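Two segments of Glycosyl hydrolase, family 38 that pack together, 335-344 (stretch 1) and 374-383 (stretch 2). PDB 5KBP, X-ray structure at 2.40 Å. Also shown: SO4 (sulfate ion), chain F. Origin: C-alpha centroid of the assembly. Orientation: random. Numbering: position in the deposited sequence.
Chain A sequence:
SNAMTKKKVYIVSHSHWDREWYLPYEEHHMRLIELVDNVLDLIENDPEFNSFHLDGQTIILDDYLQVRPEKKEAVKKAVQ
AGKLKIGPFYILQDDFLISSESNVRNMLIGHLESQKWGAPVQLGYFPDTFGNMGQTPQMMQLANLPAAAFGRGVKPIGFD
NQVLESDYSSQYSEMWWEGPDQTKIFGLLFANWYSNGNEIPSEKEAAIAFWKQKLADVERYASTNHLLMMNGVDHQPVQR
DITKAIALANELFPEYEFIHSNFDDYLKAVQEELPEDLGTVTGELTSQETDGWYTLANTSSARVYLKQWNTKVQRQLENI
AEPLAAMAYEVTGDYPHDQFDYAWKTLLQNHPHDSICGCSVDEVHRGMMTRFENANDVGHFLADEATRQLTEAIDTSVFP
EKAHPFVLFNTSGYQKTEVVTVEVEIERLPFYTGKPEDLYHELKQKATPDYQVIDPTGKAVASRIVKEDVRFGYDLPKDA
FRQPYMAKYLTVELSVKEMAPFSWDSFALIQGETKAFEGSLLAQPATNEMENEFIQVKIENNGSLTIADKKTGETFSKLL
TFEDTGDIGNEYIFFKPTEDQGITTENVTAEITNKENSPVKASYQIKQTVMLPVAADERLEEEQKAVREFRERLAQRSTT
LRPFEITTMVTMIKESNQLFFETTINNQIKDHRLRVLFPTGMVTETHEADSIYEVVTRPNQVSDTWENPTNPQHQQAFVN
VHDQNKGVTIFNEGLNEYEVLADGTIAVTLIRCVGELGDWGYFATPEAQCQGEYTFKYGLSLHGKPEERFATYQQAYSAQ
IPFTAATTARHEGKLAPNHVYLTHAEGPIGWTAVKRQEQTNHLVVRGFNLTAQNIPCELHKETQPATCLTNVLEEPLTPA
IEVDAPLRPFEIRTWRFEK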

# COMPACT_ATOMS: atom_id res chain seq x y z
N TYR A 335 -8.43 27.03 5.47
CA TYR A 335 -7.17 26.42 5.06
C TYR A 335 -7.16 24.99 5.57
O TYR A 335 -7.31 24.76 6.78
CB TYR A 335 -5.97 27.20 5.58
CG TYR A 335 -4.64 26.77 5.01
CD1 TYR A 335 -3.91 25.74 5.60
CD2 TYR A 335 -4.10 27.39 3.89
CE1 TYR A 335 -2.69 25.34 5.09
CE2 TYR A 335 -2.88 26.99 3.37
CZ TYR A 335 -2.18 25.97 3.97
OH TYR A 335 -0.96 25.57 3.47
N PRO A 336 -6.99 23.99 4.68
CA PRO A 336 -7.10 22.57 5.09
C PRO A 336 -5.87 22.09 5.84
O PRO A 336 -5.04 21.34 5.32
CB PRO A 336 -7.30 21.86 3.76
CG PRO A 336 -6.55 22.70 2.78
CD PRO A 336 -6.70 24.13 3.25
N HIS A 337 -5.75 22.52 7.10
CA HIS A 337 -4.58 22.16 7.91
C HIS A 337 -4.56 20.66 8.22
O HIS A 337 -3.52 20.01 8.09
CB HIS A 337 -4.56 22.98 9.20
CG HIS A 337 -4.12 24.40 8.99
ND1 HIS A 337 -4.97 25.47 9.14
CD2 HIS A 337 -2.92 24.91 8.65
CE1 HIS A 337 -4.31 26.59 8.89
NE2 HIS A 337 -3.06 26.28 8.60
N ASP A 338 -5.70 20.11 8.65
CA ASP A 338 -5.75 18.70 8.99
C ASP A 338 -5.40 17.82 7.80
O ASP A 338 -4.73 16.79 7.95
CB ASP A 338 -7.14 18.33 9.54
CG ASP A 338 -7.40 18.94 10.91
OD1 ASP A 338 -6.43 19.37 11.56
OD2 ASP A 338 -8.58 18.97 11.33
N GLN A 339 -5.85 18.21 6.60
CA GLN A 339 -5.55 17.42 5.41
C GLN A 339 -4.07 17.50 5.05
O GLN A 339 -3.46 16.50 4.66
CB GLN A 339 -6.41 17.87 4.24
CG GLN A 339 -7.90 17.55 4.38
CD GLN A 339 -8.66 18.58 5.20
OE1 GLN A 339 -8.06 19.40 5.90
NE2 GLN A 339 -9.98 18.54 5.12
N PHE A 340 -3.48 18.69 5.17
CA PHE A 340 -2.05 18.83 4.90
C PHE A 340 -1.21 18.07 5.92
O PHE A 340 -0.18 17.48 5.57
CB PHE A 340 -1.65 20.31 4.87
CG PHE A 340 -1.86 20.97 3.54
CD1 PHE A 340 -1.20 20.50 2.42
CD2 PHE A 340 -2.70 22.07 3.42
CE1 PHE A 340 -1.39 21.11 1.19
CE2 PHE A 340 -2.89 22.68 2.19
CZ PHE A 340 -2.23 22.20 1.07
N ASP A 341 -1.64 18.07 7.18
CA ASP A 341 -0.95 17.30 8.20
C ASP A 341 -1.05 15.81 7.91
O ASP A 341 -0.10 15.05 8.15
CB ASP A 341 -1.51 17.62 9.58
CG ASP A 341 -0.82 16.85 10.69
OD1 ASP A 341 0.32 17.21 11.06
OD2 ASP A 341 -1.43 15.89 11.21
N TYR A 342 -2.19 15.36 7.38
CA TYR A 342 -2.35 13.96 7.01
C TYR A 342 -1.51 13.60 5.79
O TYR A 342 -0.96 12.50 5.72
CB TYR A 342 -3.83 13.67 6.77
CG TYR A 342 -4.13 12.28 6.26
CD1 TYR A 342 -4.23 11.20 7.13
CD2 TYR A 342 -4.34 12.04 4.90
CE1 TYR A 342 -4.51 9.93 6.67
CE2 TYR A 342 -4.62 10.77 4.43
CZ TYR A 342 -4.71 9.72 5.32
OH TYR A 342 -4.98 8.46 4.85
N ALA A 343 -1.41 14.52 4.83
CA ALA A 343 -0.61 14.26 3.64
C ALA A 343 0.88 14.25 3.97
O ALA A 343 1.64 13.43 3.44
CB ALA A 343 -0.91 15.29 2.55
N TRP A 344 1.32 15.17 4.84
CA TRP A 344 2.74 15.26 5.16
C TRP A 344 3.21 14.06 5.97
O TRP A 344 4.28 13.51 5.71
CB TRP A 344 3.03 16.57 5.90
CG TRP A 344 3.31 17.70 4.97
CD1 TRP A 344 2.49 18.75 4.69
CD2 TRP A 344 4.50 17.89 4.19
NE1 TRP A 344 3.10 19.59 3.78
CE2 TRP A 344 4.33 19.08 3.46
CE3 TRP A 344 5.68 17.17 4.05
CZ2 TRP A 344 5.31 19.56 2.60
CZ3 TRP A 344 6.65 17.65 3.19
CH2 TRP A 344 6.46 18.84 2.48
N ASN A 374 -0.98 7.61 -2.08
CA ASN A 374 -1.98 8.22 -1.20
C ASN A 374 -1.64 9.68 -0.90
O ASN A 374 -2.51 10.55 -0.97
CB ASN A 374 -2.10 7.41 0.09
CG ASN A 374 -2.77 6.07 -0.13
OD1 ASN A 374 -3.54 5.89 -1.08
ND2 ASN A 374 -2.49 5.12 0.75
N ALA A 375 -0.38 9.95 -0.56
CA ALA A 375 0.03 11.33 -0.31
C ALA A 375 -0.13 12.18 -1.56
O ALA A 375 -0.57 13.34 -1.48
CB ALA A 375 1.47 11.37 0.19
N ASN A 376 0.22 11.63 -2.72
CA ASN A 376 0.12 12.39 -3.97
C ASN A 376 -1.33 12.72 -4.30
O ASN A 376 -1.63 13.82 -4.77
CB ASN A 376 0.77 11.61 -5.11
CG ASN A 376 0.84 12.40 -6.40
OD1 ASN A 376 1.45 13.47 -6.44
ND2 ASN A 376 0.24 11.87 -7.45
N ASP A 377 -2.25 11.78 -4.05
CA ASP A 377 -3.65 12.02 -4.36
C ASP A 377 -4.27 13.05 -3.42
O ASP A 377 -5.18 13.79 -3.83
CB ASP A 377 -4.44 10.71 -4.30
CG ASP A 377 -4.03 9.74 -5.39
OD1 ASP A 377 -3.51 10.19 -6.43
OD2 ASP A 377 -4.22 8.52 -5.20
N VAL A 378 -3.80 13.12 -2.18
CA VAL A 378 -4.27 14.16 -1.27
C VAL A 378 -3.77 15.52 -1.72
O VAL A 378 -4.51 16.52 -1.70
CB VAL A 378 -3.85 13.85 0.18
CG1 VAL A 378 -4.23 15.00 1.09
CG2 VAL A 378 -4.50 12.56 0.65
N GLY A 379 -2.51 15.59 -2.16
CA GLY A 379 -1.99 16.84 -2.69
C GLY A 379 -2.71 17.29 -3.95
O GLY A 379 -2.88 18.49 -4.17
N HIS A 380 -3.13 16.34 -4.78
CA HIS A 380 -3.91 16.69 -5.96
C HIS A 380 -5.30 17.20 -5.58
O HIS A 380 -5.78 18.19 -6.14
CB HIS A 380 -4.02 15.49 -6.90
CG HIS A 380 -2.85 15.34 -7.83
ND1 HIS A 380 -1.65 14.78 -7.43
CD2 HIS A 380 -2.70 15.66 -9.13
CE1 HIS A 380 -0.82 14.78 -8.45
NE2 HIS A 380 -1.43 15.31 -9.50
N PHE A 381 -5.96 16.52 -4.63
CA PHE A 381 -7.28 16.96 -4.19
C PHE A 381 -7.22 18.37 -3.62
O PHE A 381 -8.03 19.24 -3.98
CB PHE A 381 -7.84 15.98 -3.16
CG PHE A 381 -9.12 16.44 -2.51
CD1 PHE A 381 -9.10 17.20 -1.35
CD2 PHE A 381 -10.35 16.11 -3.07
CE1 PHE A 381 -10.28 17.62 -0.76
CE2 PHE A 381 -11.53 16.52 -2.48
CZ PHE A 381 -11.49 17.28 -1.32
N LEU A 382 -6.27 18.62 -2.72
CA LEU A 382 -6.18 19.93 -2.09
C LEU A 382 -5.82 21.02 -3.09
O LEU A 382 -6.28 22.16 -2.96
CB LEU A 382 -5.15 19.89 -0.95
CG LEU A 382 -5.52 18.98 0.22
CD1 LEU A 382 -4.41 18.94 1.26
CD2 LEU A 382 -6.83 19.44 0.85
N ALA A 383 -5.01 20.69 -4.10
CA ALA A 383 -4.69 21.68 -5.13
C ALA A 383 -5.90 21.97 -6.00
O ALA A 383 -6.12 23.12 -6.41
CB ALA A 383 -3.52 21.19 -5.98
S SO4 F . 0.61 12.28 -11.25
O1 SO4 F . -0.58 11.85 -10.54
O2 SO4 F . 0.23 12.96 -12.48
O3 SO4 F . 1.36 13.21 -10.41
O4 SO4 F . 1.45 11.13 -11.56

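Two helices whose backbones are largely hydrogen-bonded internally can associate through shape and apolar contact alone, and this pair from a family 38 glycosyl hydrolase is a compact example. Residues 337-344 and 374-383 are helical, with Pro336 in the N-cap position of the first. Their N-to-C directions differ by 154°, so they run roughly antiparallel, and their axes approach to 9.1 Å. The backbones are nearer at one end than at the other: the CA atoms of Ala343 and Ala375 lie 5.0 Å apart, whereas those of Pro336 and Leu382 are separated by 7.7 Å. Within each helix, i to i+4 hydrogen bonds such as Ala343 N to Gln339 O (2.9 Å) and Leu382 N to Val378 O (2.9 Å) occupy much of the backbone's polar capacity, and no hydrogen bond crosses the interface.

At the wider end, Leu382 fills the space. Its CD2 meets Pro336 CG at 3.8 Å, its CD1 sits over one face of the Phe340 ring, and both methyls reach Gln339 CB, CD1 at 3.7 Å and CD2 at 3.8 Å. Leu382 CD1 is 3.7 Å from the Phe340 ring centroid and only 11° off the normal, a CH-pi arrangement that adds a weak electrostatic component to dispersion. Gln339 contributes its aliphatic base, since the end of its side chain leads away from the partner helix.

Val378 takes over further along. Its CG1 packs against Ala343 CB at 3.6 Å, and its CG2 approaches the edge of the Tyr342 ring, 4.2 Å from CE2. At the close end small side chains suffice: Ala375 CB rests 3.9 Å from Ala343 O.

Away from this seam, His380 ND1 donates to Asn376 O (2.8 Å), and Asn376 ND2 makes a weak hydrogen bond to sulfate O1 (3.2 Å); the ion probably comes from the crystallisation liquor.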